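Local coordinates for Crh-like protein 5 (Neosartorya fumigata, PDB 6IBU) that cleaves chitin and transfers the released chains to 1,6-beta-glucan or to other chitin chains, cross-linking polysaccharides of the fungal cell wall, at residues A[56-69]-A[178-192]. Sequence-based numbering, arbitrary orientation.
Sequences QGDAPTIDTDFYFF and PMRLRLGSWAGGDPS
Ile-62 and Leu-183 form a hydrogen-bonded pair where strands 61-64 and 179-187 run antiparallel as neighbours in the seven-stranded sheet that carries Arg-182 and Trp-186 of the chitin site. Their backbones exchange two bonds, Ile-62 N to Leu-183 O and Leu-183 N to Ile-62 O, both 2.8 Å. On one face of the sheet their branched aliphatic chains, suited to a buried layer, meet through Ile-62 CG1 and Leu-183 CB, 3.8 Å apart. The opposite face carries Asp-63 and Arg-182 side by side, and Arg-182 NE gives a 2.7 Å salt bridge to the syn side of Asp-63 OD1. NH1 of this arginine pairs with Glu-92. Gly-184 suits its place opposite Thr-61: with no side chain, its CA lies 3.2 Å from Pro-60 O. The sheet is one of the two curved sheets of the GH16 beta-jelly-roll sandwich, and farther along strand 179-187 Trp-186 rests its CB against Ala-59 while Ser-88 holds its indole NH. Between Asp-63 and Phe-68 the register shifts by two, and a second short ladder pairs Phe-68 with Met-179. Thr-64 OG1 (chi1 55°) accepts from Leu-181 N at 3.1 Å and donates to Phe-66 O. Arg-180 sets CB over the Tyr-67 ring (CH-pi) and is long enough to bring its guanidinium between that ring and Asp-63 OD2. At the far end Gln-56 NE2 reaches Asp-190 OD1 (2.8 Å), which also closes an Asx turn with Ser-192 N.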
loop_
_atom_site.group_PDB
_atom_site.type_symbol
_atom_site.label_atom_id
_atom_site.label_comp_id
_atom_site.label_asym_id
_atom_site.label_seq_id
_atom_site.Cartn_x
_atom_site.Cartn_y
_atom_site.Cartn_z
ATOM N N GLN A 56 -9.026 11.830 -16.587
ATOM C CA GLN A 56 -9.954 10.881 -15.948
ATOM C C GLN A 56 -9.530 9.473 -16.369
ATOM O O GLN A 56 -9.119 9.300 -17.529
ATOM C CB GLN A 56 -11.396 11.211 -16.317
ATOM C CG GLN A 56 -12.412 10.294 -15.647
ATOM C CD GLN A 56 -13.843 10.674 -15.952
ATOM O OE1 GLN A 56 -14.147 11.289 -16.967
ATOM N NE2 GLN A 56 -14.755 10.285 -15.081
ATOM N N GLY A 57 -9.602 8.517 -15.442
ATOM C CA GLY A 57 -9.202 7.119 -15.669
ATOM C C GLY A 57 -7.725 6.872 -15.397
ATOM O O GLY A 57 -7.374 5.688 -15.353
ATOM N N ASP A 58 -6.902 7.915 -15.199
ATOM C CA ASP A 58 -5.451 7.787 -14.874
ATOM C C ASP A 58 -5.287 7.260 -13.447
ATOM O O ASP A 58 -5.708 7.945 -12.502
ATOM C CB ASP A 58 -4.677 9.104 -14.980
ATOM C CG ASP A 58 -4.167 9.397 -16.377
ATOM O OD1 ASP A 58 -4.556 8.643 -17.306
ATOM O OD2 ASP A 58 -3.389 10.383 -16.531
ATOM N N ALA A 59 -4.718 6.067 -13.314
ATOM C CA ALA A 59 -4.489 5.380 -12.030
ATOM C C ALA A 59 -3.175 4.617 -12.142
ATOM O O ALA A 59 -3.121 3.395 -12.017
ATOM C CB ALA A 59 -5.656 4.480 -11.732
ATOM N N PRO A 60 -2.063 5.317 -12.394
ATOM C CA PRO A 60 -0.766 4.660 -12.493
ATOM C C PRO A 60 -0.421 3.898 -11.204
ATOM O O PRO A 60 -0.560 4.444 -10.138
ATOM C CB PRO A 60 0.224 5.811 -12.720
ATOM C CG PRO A 60 -0.518 7.032 -12.208
ATOM C CD PRO A 60 -1.974 6.770 -12.535
ATOM N N THR A 61 -0.004 2.645 -11.354
ATOM C CA THR A 61 0.251 1.714 -10.233
ATOM C C THR A 61 1.455 0.833 -10.542
ATOM O O THR A 61 1.622 0.460 -11.697
ATOM C CB THR A 61 -0.959 0.812 -9.978
ATOM O OG1 THR A 61 -2.141 1.602 -10.024
ATOM C CG2 THR A 61 -0.893 0.139 -8.631
ATOM N N ILE A 62 2.235 0.492 -9.521
ATOM C CA ILE A 62 3.245 -0.590 -9.604
ATOM C C ILE A 62 2.995 -1.549 -8.445
ATOM O O ILE A 62 2.644 -1.083 -7.355
ATOM C CB ILE A 62 4.682 -0.033 -9.623
ATOM C CG1 ILE A 62 5.037 0.749 -8.360
ATOM C CG2 ILE A 62 4.916 0.806 -10.874
ATOM C CD1 ILE A 62 6.522 1.052 -8.266
ATOM N N ASP A 63 3.089 -2.850 -8.719
ATOM C CA ASP A 63 3.035 -3.951 -7.728
ATOM C C ASP A 63 4.381 -4.675 -7.734
ATOM O O ASP A 63 4.943 -4.865 -8.830
ATOM C CB ASP A 63 2.002 -5.000 -8.117
ATOM C CG ASP A 63 0.567 -4.571 -7.958
ATOM O OD1 ASP A 63 0.340 -3.585 -7.243
ATOM O OD2 ASP A 63 -0.307 -5.253 -8.534
ATOM N N THR A 64 4.861 -5.108 -6.573
ATOM C CA THR A 64 5.999 -6.049 -6.476
ATOM C C THR A 64 5.559 -7.370 -7.108
ATOM O O THR A 64 4.406 -7.767 -6.937
ATOM C CB THR A 64 6.494 -6.222 -5.036
ATOM O OG1 THR A 64 5.424 -6.617 -4.178
ATOM C CG2 THR A 64 7.137 -4.969 -4.495
ATOM N N ASP A 65 6.447 -7.996 -7.862
ATOM C CA ASP A 65 6.241 -9.357 -8.422
ATOM C C ASP A 65 6.109 -10.343 -7.258
ATOM O O ASP A 65 5.290 -11.251 -7.355
ATOM C CB ASP A 65 7.406 -9.785 -9.315
ATOM C CG ASP A 65 7.476 -9.092 -10.657
ATOM O OD1 ASP A 65 6.465 -8.466 -11.077
ATOM O OD2 ASP A 65 8.556 -9.168 -11.268
ATOM N N PHE A 66 6.838 -10.103 -6.175
ATOM C CA PHE A 66 6.953 -10.996 -5.001
ATOM C C PHE A 66 5.994 -10.560 -3.895
ATOM O O PHE A 66 5.516 -9.409 -3.883
ATOM C CB PHE A 66 8.381 -10.965 -4.456
ATOM C CG PHE A 66 8.888 -9.566 -4.217
ATOM C CD1 PHE A 66 8.624 -8.906 -3.029
ATOM C CD2 PHE A 66 9.607 -8.895 -5.195
ATOM C CE1 PHE A 66 9.110 -7.631 -2.800
ATOM C CE2 PHE A 66 10.078 -7.608 -4.972
ATOM C CZ PHE A 66 9.840 -6.982 -3.771
ATOM N N TYR A 67 5.742 -11.501 -2.983
ATOM C CA TYR A 67 5.042 -11.315 -1.694
ATOM C C TYR A 67 6.078 -11.519 -0.597
ATOM O O TYR A 67 7.006 -12.277 -0.818
ATOM C CB TYR A 67 3.918 -12.330 -1.496
ATOM C CG TYR A 67 2.763 -12.169 -2.439
ATOM C CD1 TYR A 67 2.906 -12.456 -3.788
ATOM C CD2 TYR A 67 1.511 -11.783 -1.986
ATOM C CE1 TYR A 67 1.845 -12.329 -4.669
ATOM C CE2 TYR A 67 0.443 -11.649 -2.862
ATOM C CZ TYR A 67 0.611 -11.925 -4.205
ATOM O OH TYR A 67 -0.437 -11.797 -5.061
ATOM N N PHE A 68 5.925 -10.843 0.529
ATOM C CA PHE A 68 6.732 -11.076 1.745
ATOM C C PHE A 68 5.764 -11.434 2.874
ATOM O O PHE A 68 4.582 -11.098 2.789
ATOM C CB PHE A 68 7.655 -9.888 1.991
ATOM C CG PHE A 68 7.008 -8.629 2.491
ATOM C CD1 PHE A 68 6.315 -7.802 1.635
ATOM C CD2 PHE A 68 7.201 -8.222 3.800
ATOM C CE1 PHE A 68 5.747 -6.631 2.109
ATOM C CE2 PHE A 68 6.623 -7.059 4.268
ATOM C CZ PHE A 68 5.908 -6.259 3.424
ATOM N N PHE A 69 6.255 -12.179 3.859
ATOM C CA PHE A 69 5.443 -12.771 4.942
ATOM C C PHE A 69 6.005 -12.292 6.263
ATOM O O PHE A 69 6.937 -12.933 6.786
ATOM C CB PHE A 69 5.462 -14.289 4.847
ATOM C CG PHE A 69 4.493 -15.002 5.755
ATOM C CD1 PHE A 69 3.286 -14.422 6.104
ATOM C CD2 PHE A 69 4.782 -16.271 6.220
ATOM C CE1 PHE A 69 2.386 -15.099 6.905
ATOM C CE2 PHE A 69 3.876 -16.954 7.016
ATOM C CZ PHE A 69 2.681 -16.365 7.350
ATOM N N PRO A 178 0.689 -13.537 3.252
ATOM C CA PRO A 178 1.785 -12.926 2.513
ATOM C C PRO A 178 1.199 -11.779 1.686
ATOM O O PRO A 178 0.166 -11.946 1.066
ATOM C CB PRO A 178 2.322 -14.033 1.599
ATOM C CG PRO A 178 1.680 -15.321 2.142
ATOM C CD PRO A 178 0.393 -14.906 2.811
ATOM N N MET A 179 1.896 -10.659 1.674
ATOM C CA MET A 179 1.379 -9.437 1.042
ATOM C C MET A 179 2.377 -8.914 0.028
ATOM O O MET A 179 3.562 -9.105 0.209
ATOM C CB MET A 179 1.096 -8.361 2.091
ATOM C CG MET A 179 -0.153 -8.671 2.870
ATOM S SD MET A 179 -0.756 -7.317 3.868
ATOM C CE MET A 179 0.567 -7.145 5.057
ATOM N N ARG A 180 1.864 -8.245 -0.993
ATOM C CA ARG A 180 2.723 -7.540 -1.955
ATOM C C ARG A 180 2.554 -6.042 -1.720
ATOM O O ARG A 180 1.638 -5.632 -1.008
ATOM C CB ARG A 180 2.428 -8.043 -3.363
ATOM C CG ARG A 180 1.096 -7.617 -3.940
ATOM C CD ARG A 180 1.286 -7.425 -5.418
ATOM N NE ARG A 180 0.669 -8.514 -6.146
ATOM C CZ ARG A 180 1.163 -9.124 -7.221
ATOM N NH1 ARG A 180 2.319 -8.764 -7.760
ATOM N NH2 ARG A 180 0.472 -10.111 -7.759
ATOM N N LEU A 181 3.506 -5.259 -2.206
ATOM C CA LEU A 181 3.475 -3.793 -2.056
ATOM C C LEU A 181 2.925 -3.200 -3.353
ATOM O O LEU A 181 3.430 -3.536 -4.420
ATOM C CB LEU A 181 4.900 -3.346 -1.727
ATOM C CG LEU A 181 5.139 -1.849 -1.613
ATOM C CD1 LEU A 181 4.292 -1.222 -0.510
ATOM C CD2 LEU A 181 6.623 -1.605 -1.375
ATOM N N ARG A 182 1.886 -2.375 -3.255
ATOM C CA ARG A 182 1.292 -1.648 -4.406
ATOM C C ARG A 182 1.551 -0.158 -4.176
ATOM O O ARG A 182 1.313 0.335 -3.059
ATOM C CB ARG A 182 -0.199 -1.965 -4.548
ATOM C CG ARG A 182 -0.534 -3.413 -4.191
ATOM C CD ARG A 182 -1.832 -4.004 -4.733
ATOM N NE ARG A 182 -2.112 -3.538 -6.087
ATOM C CZ ARG A 182 -3.320 -3.444 -6.626
ATOM N NH1 ARG A 182 -4.391 -3.796 -5.932
ATOM N NH2 ARG A 182 -3.450 -2.988 -7.859
ATOM N N LEU A 183 2.079 0.545 -5.160
ATOM C CA LEU A 183 2.219 2.016 -5.073
ATOM C C LEU A 183 1.383 2.611 -6.192
ATOM O O LEU A 183 1.462 2.106 -7.317
ATOM C CB LEU A 183 3.684 2.398 -5.230
ATOM C CG LEU A 183 4.604 1.855 -4.153
ATOM C CD1 LEU A 183 6.052 2.043 -4.553
ATOM C CD2 LEU A 183 4.307 2.540 -2.829
ATOM N N GLY A 184 0.673 3.693 -5.906
ATOM C CA GLY A 184 -0.107 4.341 -6.968
ATOM C C GLY A 184 -0.779 5.615 -6.535
ATOM O O GLY A 184 -0.948 5.863 -5.335
ATOM N N SER A 185 -1.188 6.377 -7.533
ATOM C CA SER A 185 -2.021 7.586 -7.382
ATOM C C SER A 185 -3.244 7.381 -8.255
ATOM O O SER A 185 -3.154 6.623 -9.205
ATOM C CB SER A 185 -1.258 8.826 -7.742
ATOM O OG SER A 185 -0.884 8.784 -9.119
ATOM N N TRP A 186 -4.337 8.036 -7.901
ATOM C CA TRP A 186 -5.633 7.915 -8.596
ATOM C C TRP A 186 -6.554 9.036 -8.129
ATOM O O TRP A 186 -6.287 9.632 -7.093
ATOM C CB TRP A 186 -6.251 6.550 -8.317
ATOM C CG TRP A 186 -6.345 6.195 -6.872
ATOM C CD1 TRP A 186 -5.318 5.814 -6.060
ATOM C CD2 TRP A 186 -7.540 6.105 -6.081
ATOM N NE1 TRP A 186 -5.789 5.512 -4.815
ATOM C CE2 TRP A 186 -7.146 5.665 -4.798
ATOM C CE3 TRP A 186 -8.901 6.321 -6.333
ATOM C CZ2 TRP A 186 -8.053 5.474 -3.765
ATOM C CZ3 TRP A 186 -9.804 6.137 -5.310
ATOM C CH2 TRP A 186 -9.382 5.711 -4.046
ATOM N N ALA A 187 -7.619 9.284 -8.872
ATOM C CA ALA A 187 -8.585 10.344 -8.529
ATOM C C ALA A 187 -9.686 9.733 -7.672
ATOM O O ALA A 187 -10.589 9.153 -8.236
ATOM C CB ALA A 187 -9.120 10.965 -9.786
ATOM N N GLY A 188 -9.603 9.861 -6.351
ATOM C CA GLY A 188 -10.718 9.530 -5.450
ATOM C C GLY A 188 -11.898 10.416 -5.780
ATOM O O GLY A 188 -13.031 9.993 -5.601
ATOM N N GLY A 189 -11.612 11.615 -6.281
ATOM C CA GLY A 189 -12.610 12.626 -6.638
ATOM C C GLY A 189 -13.034 12.557 -8.099
ATOM O O GLY A 189 -13.519 13.568 -8.598
ATOM N N ASP A 190 -12.829 11.427 -8.777
ATOM C CA ASP A 190 -13.401 11.133 -10.114
ATOM C C ASP A 190 -14.910 11.315 -10.013
ATOM O O ASP A 190 -15.522 10.738 -9.121
ATOM C CB ASP A 190 -13.034 9.705 -10.514
ATOM C CG ASP A 190 -13.363 9.318 -11.944
ATOM O OD1 ASP A 190 -14.495 9.620 -12.370
ATOM O OD2 ASP A 190 -12.493 8.648 -12.588
ATOM N N PRO A 191 -15.555 12.129 -10.879
ATOM C CA PRO A 191 -17.010 12.303 -10.832
ATOM C C PRO A 191 -17.798 10.985 -10.920
ATOM O O PRO A 191 -18.864 10.878 -10.357
ATOM C CB PRO A 191 -17.320 13.171 -12.055
ATOM C CG PRO A 191 -16.025 13.874 -12.377
ATOM C CD PRO A 191 -14.927 12.935 -11.930
ATOM N N SER A 192 -17.225 9.981 -11.581
ATOM C CA SER A 192 -17.843 8.644 -11.739
ATOM C C SER A 192 -17.764 7.833 -10.440
ATOM O O SER A 192 -18.334 6.741 -10.413
ATOM C CB SER A 192 -17.223 7.907 -12.889
ATOM O OG SER A 192 -16.189 7.050 -12.440
HETATM O O HOH W 1 -10.034 9.164 -12.779
HETATM O O HOH W 2 -7.998 7.750 -11.356
HETATM O O HOH W 3 -3.588 3.810 -8.560
#